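Long-range contacts in putative transcription factor (Chaetomium thermophilum, PDB 5D5W), which binds heat-shock-element DNA through its HSF-type domain and probably controls gene expression in response to osmotic and oxidative stress: residues B[31-36]-B[80-85]; B[62-67]-B[85-90]. All coordinates share one frame; numbering follows the deposited sequence.

Contact 1: B[31-36]-B[80-85]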
loop_
_atom_site.group_PDB
_atom_site.type_symbol
_atom_site.label_atom_id
_atom_site.label_comp_id
_atom_site.label_asym_id
_atom_site.label_seq_id
_atom_site.Cartn_x
_atom_site.Cartn_y
_atom_site.Cartn_z
ATOM N N VAL B 31 -2.358 13.109 9.447
ATOM C CA VAL B 31 -1.267 12.685 8.584
ATOM C C VAL B 31 -0.752 11.335 9.039
ATOM O O VAL B 31 -0.534 11.139 10.228
ATOM C CB VAL B 31 -0.091 13.672 8.661
ATOM C CG1 VAL B 31 0.956 13.337 7.609
ATOM C CG2 VAL B 31 -0.581 15.101 8.491
ATOM N N VAL B 32 -0.571 10.415 8.090
ATOM C CA VAL B 32 0.123 9.143 8.325
ATOM C C VAL B 32 1.394 9.140 7.480
ATOM O O VAL B 32 1.358 9.458 6.295
ATOM C CB VAL B 32 -0.748 7.921 7.962
ATOM C CG1 VAL B 32 0.053 6.634 8.099
ATOM C CG2 VAL B 32 -1.986 7.859 8.843
ATOM N N LEU B 33 2.511 8.768 8.098
ATOM C CA LEU B 33 3.836 8.992 7.520
ATOM C C LEU B 33 4.805 7.988 8.122
ATOM O O LEU B 33 4.763 7.755 9.321
ATOM C CB LEU B 33 4.287 10.426 7.830
ATOM C CG LEU B 33 5.755 10.816 7.631
ATOM C CD1 LEU B 33 6.198 10.526 6.202
ATOM C CD2 LEU B 33 5.969 12.284 7.988
ATOM N N GLU B 34 5.669 7.398 7.296
ATOM C CA GLU B 34 6.574 6.317 7.726
ATOM C C GLU B 34 5.759 5.027 7.743
ATOM O O GLU B 34 5.522 4.417 8.794
ATOM C CB GLU B 34 7.238 6.605 9.091
ATOM C CG GLU B 34 8.470 5.761 9.409
ATOM C CD GLU B 34 9.118 6.139 10.738
ATOM O OE1 GLU B 34 9.246 5.255 11.618
ATOM O OE2 GLU B 34 9.495 7.321 10.910
ATOM N N ASN B 35 5.333 4.631 6.547
ATOM C CA ASN B 35 4.480 3.469 6.356
ATOM C C ASN B 35 5.056 2.181 6.948
ATOM O O ASN B 35 4.314 1.290 7.343
ATOM C CB ASN B 35 4.165 3.296 4.869
ATOM C CG ASN B 35 3.128 4.291 4.371
ATOM O OD1 ASN B 35 2.493 4.067 3.344
ATOM N ND2 ASN B 35 2.947 5.391 5.101
ATOM N N GLU B 36 6.374 2.094 7.026
ATOM C CA GLU B 36 7.028 0.973 7.689
ATOM C C GLU B 36 6.437 0.756 9.074
ATOM O O GLU B 36 5.820 -0.269 9.330
ATOM C CB GLU B 36 8.535 1.231 7.825
ATOM C CG GLU B 36 9.324 1.060 6.540
ATOM C CD GLU B 36 9.148 2.196 5.543
ATOM O OE1 GLU B 36 8.680 1.918 4.412
ATOM O OE2 GLU B 36 9.474 3.357 5.888
ATOM N N ARG B 80 8.028 12.518 3.340
ATOM C CA ARG B 80 8.156 12.056 1.957
ATOM C C ARG B 80 6.949 11.217 1.548
ATOM O O ARG B 80 6.205 11.570 0.623
ATOM C CB ARG B 80 9.442 11.239 1.794
ATOM C CG ARG B 80 10.688 12.087 1.596
ATOM C CD ARG B 80 10.838 12.512 0.142
ATOM N NE ARG B 80 11.982 13.402 -0.058
ATOM C CZ ARG B 80 13.259 13.019 -0.093
ATOM N NH1 ARG B 80 13.604 11.742 0.064
ATOM N NH2 ARG B 80 14.209 13.930 -0.284
ATOM N N ASP B 81 6.771 10.104 2.255
ATOM C CA ASP B 81 5.650 9.195 2.041
ATOM C C ASP B 81 4.571 9.494 3.079
ATOM O O ASP B 81 4.192 8.636 3.885
ATOM C CB ASP B 81 6.123 7.738 2.143
ATOM C CG ASP B 81 7.205 7.397 1.118
ATOM O OD1 ASP B 81 8.163 8.189 0.967
ATOM O OD2 ASP B 81 7.100 6.326 0.474
ATOM N N ALA B 82 4.094 10.733 3.053
ATOM C CA ALA B 82 3.079 11.195 3.975
ATOM C C ALA B 82 1.730 11.209 3.270
ATOM O O ALA B 82 1.588 11.778 2.188
ATOM C CB ALA B 82 3.422 12.582 4.483
ATOM N N TRP B 83 0.751 10.568 3.897
ATOM C CA TRP B 83 -0.605 10.494 3.392
ATOM C C TRP B 83 -1.466 11.332 4.310
ATOM O O TRP B 83 -1.448 11.119 5.518
ATOM C CB TRP B 83 -1.090 9.046 3.429
ATOM C CG TRP B 83 -0.407 8.169 2.447
ATOM C CD1 TRP B 83 0.925 7.892 2.378
ATOM C CD2 TRP B 83 -1.025 7.446 1.385
ATOM N NE1 TRP B 83 1.176 7.045 1.328
ATOM C CE2 TRP B 83 -0.007 6.748 0.708
ATOM C CE3 TRP B 83 -2.345 7.319 0.935
ATOM C CZ2 TRP B 83 -0.269 5.932 -0.394
ATOM C CZ3 TRP B 83 -2.605 6.513 -0.153
ATOM C CH2 TRP B 83 -1.574 5.832 -0.810
ATOM N N GLU B 84 -2.214 12.276 3.751
ATOM C CA GLU B 84 -3.084 13.127 4.551
ATOM C C GLU B 84 -4.537 12.912 4.168
ATOM O O GLU B 84 -4.863 12.949 2.984
ATOM C CB GLU B 84 -2.716 14.590 4.347
ATOM C CG GLU B 84 -3.411 15.516 5.329
ATOM C CD GLU B 84 -3.039 16.967 5.137
ATOM O OE1 GLU B 84 -2.286 17.277 4.195
ATOM O OE2 GLU B 84 -3.512 17.803 5.934
ATOM N N PHE B 85 -5.399 12.698 5.167
ATOM C CA PHE B 85 -6.833 12.498 4.932
ATOM C C PHE B 85 -7.687 13.470 5.712
ATOM O O PHE B 85 -7.301 13.927 6.790
ATOM C CB PHE B 85 -7.250 11.086 5.300
ATOM C CG PHE B 85 -6.629 10.046 4.434
ATOM C CD1 PHE B 85 -5.377 9.534 4.744
ATOM C CD2 PHE B 85 -7.283 9.597 3.301
ATOM C CE1 PHE B 85 -4.789 8.585 3.943
ATOM C CE2 PHE B 85 -6.700 8.643 2.492
ATOM C CZ PHE B 85 -5.447 8.140 2.815
#
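Strands 30-33 and 82-86 are antiparallel neighbours in the small four-stranded sheet of the winged helix-turn-helix, HSF-type DNA-binding domain. The short segments 31-33 and 82-85 run at 162° to each other, and Val-32 and Trp-83 form the hydrogen-bonded pair that fixes the register. Val-32 N donates to Trp-83 O over 2.8 Å, and Trp-83 N returns the bond to Val-32 O at 2.7 Å. Both bonds are close to straight and meet the acceptor nearly along its C=O axis, so one residue of each strand satisfies both backbone polar groups of the other. Each of these oxygens also receives a CA-H: that of Val-31 reaches Trp-83 O, and that of Ala-82 reaches Val-32 O.

On one face of the sheet the methyl of Ala-82 touches both Val-31 CG1 and Leu-33 CD1, the latter 3.9 Å from Ala-82 CB. Glu-84 projects on this same face, its OE2 hydrogen-bonded to Ser-29 OG. On the face bearing Val-32 and Trp-83, the sheet meets helix 52-61: Val-32 packs on Phe-52 and Phe-55, and the Trp-83 ring makes an edge-to-face pair with Phe-52.

Asp-81 turns its charge to another chain, OD2 forming a salt bridge with Lys-40 of the second subunit. The Asn-35 amide crosses the Trp-83 side chain at about a right angle, with Asn-35 OD1 3.8 Å from Trp-83 NE1. Asn-35 ND2, buried here without a hydrogen-bond partner in the model, comes no closer than 3.7 Å to Asp-81 O.

Contact 2: B[62-67]-B[85-90]. With nucleotides of chain A; nucleotides of chain C.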
loop_
_atom_site.group_PDB
_atom_site.type_symbol
_atom_site.label_atom_id
_atom_site.label_comp_id
_atom_site.label_asym_id
_atom_site.label_seq_id
_atom_site.Cartn_x
_atom_site.Cartn_y
_atom_site.Cartn_z
ATOM N N TYR B 62 -15.972 5.612 4.890
ATOM C CA TYR B 62 -16.609 6.545 5.823
ATOM C C TYR B 62 -16.452 8.024 5.416
ATOM O O TYR B 62 -16.592 8.929 6.245
ATOM C CB TYR B 62 -16.029 6.352 7.222
ATOM C CG TYR B 62 -16.542 5.145 7.962
ATOM C CD1 TYR B 62 -17.443 5.279 9.006
ATOM C CD2 TYR B 62 -16.118 3.877 7.627
ATOM C CE1 TYR B 62 -17.904 4.174 9.694
ATOM C CE2 TYR B 62 -16.571 2.770 8.313
ATOM C CZ TYR B 62 -17.459 2.930 9.342
ATOM O OH TYR B 62 -17.906 1.823 10.015
ATOM N N ASP B 63 -16.133 8.258 4.151
ATOM C CA ASP B 63 -16.199 9.589 3.559
ATOM C C ASP B 63 -15.012 10.513 3.904
ATOM O O ASP B 63 -15.146 11.743 3.871
ATOM C CB ASP B 63 -17.554 10.244 3.896
ATOM C CG ASP B 63 -18.012 11.252 2.847
ATOM O OD1 ASP B 63 -17.809 11.004 1.638
ATOM O OD2 ASP B 63 -18.593 12.292 3.242
ATOM N N PHE B 64 -13.849 9.929 4.200
ATOM C CA PHE B 64 -12.598 10.691 4.180
ATOM C C PHE B 64 -12.081 10.793 2.757
ATOM O O PHE B 64 -12.325 9.922 1.918
ATOM C CB PHE B 64 -11.501 10.039 5.018
ATOM C CG PHE B 64 -11.726 10.120 6.490
ATOM C CD1 PHE B 64 -12.581 9.247 7.110
ATOM C CD2 PHE B 64 -11.056 11.056 7.251
ATOM C CE1 PHE B 64 -12.787 9.309 8.471
ATOM C CE2 PHE B 64 -11.252 11.131 8.614
ATOM C CZ PHE B 64 -12.119 10.258 9.225
ATOM N N HIS B 65 -11.339 11.861 2.506
ATOM C CA HIS B 65 -10.700 12.085 1.231
ATOM C C HIS B 65 -9.244 12.339 1.499
ATOM O O HIS B 65 -8.881 12.795 2.577
ATOM C CB HIS B 65 -11.346 13.275 0.529
ATOM C CG HIS B 65 -12.754 13.004 0.098
ATOM N ND1 HIS B 65 -13.088 12.665 -1.198
ATOM C CD2 HIS B 65 -13.909 12.972 0.803
ATOM C CE1 HIS B 65 -14.392 12.464 -1.277
ATOM N NE2 HIS B 65 -14.914 12.642 -0.076
ATOM N N LYS B 66 -8.408 12.012 0.525
ATOM C CA LYS B 66 -6.988 12.316 0.607
ATOM C C LYS B 66 -6.745 13.746 0.141
ATOM O O LYS B 66 -7.437 14.238 -0.749
ATOM C CB LYS B 66 -6.183 11.340 -0.246
ATOM C CG LYS B 66 -4.705 11.362 0.063
ATOM C CD LYS B 66 -3.964 10.290 -0.702
ATOM C CE LYS B 66 -2.462 10.492 -0.608
ATOM N NZ LYS B 66 -1.733 9.503 -1.455
ATOM N N VAL B 67 -5.757 14.402 0.746
ATOM C CA VAL B 67 -5.376 15.775 0.403
ATOM C C VAL B 67 -4.212 15.783 -0.588
ATOM O O VAL B 67 -3.196 15.127 -0.356
ATOM C CB VAL B 67 -4.943 16.536 1.663
ATOM C CG1 VAL B 67 -4.542 17.967 1.321
ATOM C CG2 VAL B 67 -6.055 16.493 2.706
ATOM N N PHE B 85 -5.399 12.698 5.167
ATOM C CA PHE B 85 -6.833 12.498 4.932
ATOM C C PHE B 85 -7.687 13.470 5.712
ATOM O O PHE B 85 -7.301 13.927 6.790
ATOM C CB PHE B 85 -7.250 11.086 5.300
ATOM C CG PHE B 85 -6.629 10.046 4.434
ATOM C CD1 PHE B 85 -5.377 9.534 4.744
ATOM C CD2 PHE B 85 -7.283 9.597 3.301
ATOM C CE1 PHE B 85 -4.789 8.585 3.943
ATOM C CE2 PHE B 85 -6.700 8.643 2.492
ATOM C CZ PHE B 85 -5.447 8.140 2.815
ATOM N N LYS B 86 -8.866 13.759 5.165
ATOM C CA LYS B 86 -9.737 14.792 5.710
ATOM C C LYS B 86 -11.218 14.422 5.640
ATOM O O LYS B 86 -11.733 14.001 4.604
ATOM C CB LYS B 86 -9.504 16.101 4.965
ATOM C CG LYS B 86 -9.930 17.347 5.726
ATOM C CD LYS B 86 -9.591 18.599 4.922
ATOM C CE LYS B 86 -9.141 19.764 5.796
ATOM N NZ LYS B 86 -8.161 20.642 5.091
ATOM N N HIS B 87 -11.877 14.559 6.778
ATOM C CA HIS B 87 -13.321 14.567 6.865
ATOM C C HIS B 87 -13.678 15.905 7.519
ATOM O O HIS B 87 -13.016 16.316 8.477
ATOM C CB HIS B 87 -13.798 13.401 7.715
ATOM C CG HIS B 87 -15.232 13.034 7.507
ATOM N ND1 HIS B 87 -16.271 13.887 7.803
ATOM C CD2 HIS B 87 -15.801 11.891 7.062
ATOM C CE1 HIS B 87 -17.418 13.294 7.537
ATOM N NE2 HIS B 87 -17.160 12.078 7.091
ATOM N N PRO B 88 -14.699 16.608 6.988
ATOM C CA PRO B 88 -15.097 17.906 7.549
ATOM C C PRO B 88 -15.466 17.879 9.038
ATOM O O PRO B 88 -15.271 18.873 9.735
ATOM C CB PRO B 88 -16.327 18.283 6.717
ATOM C CG PRO B 88 -16.154 17.562 5.426
ATOM C CD PRO B 88 -15.466 16.278 5.769
ATOM N N GLU B 89 -15.984 16.747 9.502
ATOM C CA GLU B 89 -16.489 16.582 10.860
ATOM C C GLU B 89 -15.537 15.820 11.801
ATOM O O GLU B 89 -15.848 15.643 12.983
ATOM C CB GLU B 89 -17.830 15.848 10.794
ATOM C CG GLU B 89 -18.846 16.491 9.853
ATOM C CD GLU B 89 -19.519 17.718 10.450
ATOM O OE1 GLU B 89 -20.405 17.538 11.314
ATOM O OE2 GLU B 89 -19.174 18.858 10.058
ATOM N N PHE B 90 -14.403 15.355 11.274
ATOM C CA PHE B 90 -13.350 14.692 12.069
ATOM C C PHE B 90 -12.263 15.726 12.331
ATOM O O PHE B 90 -11.463 16.027 11.444
ATOM C CB PHE B 90 -12.776 13.494 11.294
ATOM C CG PHE B 90 -11.788 12.647 12.068
ATOM C CD1 PHE B 90 -12.220 11.766 13.052
ATOM C CD2 PHE B 90 -10.434 12.686 11.771
ATOM C CE1 PHE B 90 -11.320 10.968 13.745
ATOM C CE2 PHE B 90 -9.535 11.888 12.459
ATOM C CZ PHE B 90 -9.977 11.029 13.447
ATOM P P DT A 6 -10.040 10.246 -2.447
ATOM O OP1 DT A 6 -10.821 11.473 -2.153
ATOM O OP2 DT A 6 -9.244 9.600 -1.374
ATOM O "O5'" DT A 6 -11.040 9.171 -3.056
ATOM C "C5'" DT A 6 -11.840 9.520 -4.188
ATOM C "C4'" DT A 6 -12.668 8.332 -4.608
ATOM O "O4'" DT A 6 -11.783 7.327 -5.134
ATOM C "C3'" DT A 6 -13.461 7.659 -3.484
ATOM O "O3'" DT A 6 -14.861 7.777 -3.761
ATOM C "C2'" DT A 6 -12.973 6.217 -3.492
ATOM C "C1'" DT A 6 -12.354 6.073 -4.864
ATOM N N1 DT A 6 -11.291 5.070 -4.965
ATOM C C2 DT A 6 -11.435 4.049 -5.875
ATOM O O2 DT A 6 -12.411 3.930 -6.595
ATOM N N3 DT A 6 -10.392 3.163 -5.907
ATOM C C4 DT A 6 -9.244 3.196 -5.139
ATOM O O4 DT A 6 -8.390 2.328 -5.282
ATOM C C5 DT A 6 -9.155 4.297 -4.211
ATOM C C7 DT A 6 -7.943 4.419 -3.342
ATOM C C6 DT A 6 -10.167 5.171 -4.174
ATOM P P DC A 5 -3.436 10.172 -4.679
ATOM O OP1 DC A 5 -3.069 11.515 -4.145
ATOM O OP2 DC A 5 -2.793 8.931 -4.139
ATOM O "O5'" DC A 5 -5.010 9.979 -4.549
ATOM C "C5'" DC A 5 -5.911 10.975 -5.047
ATOM C "C4'" DC A 5 -7.282 10.367 -5.233
ATOM O "O4'" DC A 5 -7.202 9.277 -6.173
ATOM C "C3'" DC A 5 -7.930 9.796 -3.967
ATOM O "O3'" DC A 5 -9.093 10.577 -3.686
ATOM C "C2'" DC A 5 -8.239 8.348 -4.319
ATOM C "C1'" DC A 5 -8.185 8.335 -5.833
ATOM N N1 DC A 5 -7.810 7.055 -6.446
ATOM C C2 DC A 5 -8.661 6.506 -7.405
ATOM O O2 DC A 5 -9.712 7.103 -7.682
ATOM N N3 DC A 5 -8.334 5.327 -7.986
ATOM C C4 DC A 5 -7.200 4.708 -7.646
ATOM N N4 DC A 5 -6.908 3.554 -8.253
ATOM C C5 DC A 5 -6.306 5.254 -6.678
ATOM C C6 DC A 5 -6.644 6.421 -6.113
ATOM P P DG C 2 -16.813 -1.208 10.504
ATOM O OP1 DG C 2 -16.282 -0.580 11.744
ATOM O OP2 DG C 2 -17.071 -0.388 9.289
ATOM O "O5'" DG C 2 -15.811 -2.377 10.101
ATOM C "C5'" DG C 2 -15.380 -3.331 11.085
ATOM C "C4'" DG C 2 -14.353 -4.279 10.510
ATOM O "O4'" DG C 2 -14.968 -5.183 9.560
ATOM C "C3'" DG C 2 -13.191 -3.627 9.764
ATOM O "O3'" DG C 2 -12.034 -4.411 10.075
ATOM C "C2'" DG C 2 -13.621 -3.722 8.311
ATOM C "C1'" DG C 2 -14.345 -5.059 8.286
ATOM N N9 DG C 2 -15.384 -5.227 7.272
ATOM C C8 DG C 2 -16.403 -4.354 6.980
ATOM N N7 DG C 2 -17.214 -4.803 6.060
ATOM C C5 DG C 2 -16.714 -6.059 5.744
ATOM C C6 DG C 2 -17.175 -7.024 4.811
ATOM O O6 DG C 2 -18.158 -6.963 4.059
ATOM N N1 DG C 2 -16.362 -8.153 4.798
ATOM C C2 DG C 2 -15.249 -8.334 5.584
ATOM N N2 DG C 2 -14.596 -9.497 5.430
ATOM N N3 DG C 2 -14.818 -7.448 6.469
ATOM C C4 DG C 2 -15.591 -6.341 6.493
#
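Phe-64 takes CG anti to its carbonyl carbon (chi1 -71°), which carries its ring over to segment 85-90, where His-87 lies over one face and Phe-90 beyond the rim. His-87 CB sits over that face, 3.7 Å from the centroid of the Phe-64 ring in a CH-pi contact, and the imidazole edge points at that ring with the planes 70° apart. The far rim of Phe-64 serves as an edge in turn: its CE2 lies 3.6 Å from Phe-90 CD2, in a T-shaped pair against the Phe-90 face. His-87 and Phe-90 both hold CG anti to the backbone N, and a type I turn from His-87 to Phe-90 brings the two rings to the same partner. An alanine at Phe-64 would remove the ring joining His-87 to Phe-90 and would probably loosen this aromatic cluster and its packing on Leu-8 and Leu-59.

Within the winged helix-turn-helix domain this cluster lies where helix 52-61 ends, in a Schellman motif with Asp-63 at positive phi, and the chain enters edge strand 65-66. That strand pairs with 82-86 through His-65 and Lys-86: Lys-86 N donates to His-65 O at 2.8 Å, nearly along the C=O axis, whereas His-65 N approaches Lys-86 O from above the carbonyl plane.

Three side chains and one backbone N of segment 62-67 bind DNA phosphates. His-65 ND1 donates to OP1 of DT6 of chain A at 2.7 Å, while the backbone N of Lys-66 holds OP2 of the same phosphate. Lys-66, fully extended, passes its CG over the Phe-85 face and delivers NZ to OP2 of DC5 of chain A (2.9 Å). Tyr-62 OH donates to OP2 of DG2 of chain C over a very short 2.5 Å, the phosphate oxygen lying in the plane of the tyrosine ring.

Contacts 1 and 2 use the two sides of strand 82-86, which pairs with 30-33 in contact 1 and with edge strand 65-66 in contact 2; Phe-85 belongs to both. Their centres are 15 Å apart, yet they touch: Val-67 N lies 2.8 Å from Glu-84 O, a probable hydrogen bond, and the Lys-66 ammonium makes a cation-pi contact with Trp-83. Contact 1 is the more superficial, with two of ten touching residues buried, and its outlying charge turns to the second subunit. Contact 2 has five of ten buried, and combines an aromatic cluster packed against helices 3-12 and 52-61 with direct bonds to DNA phosphates.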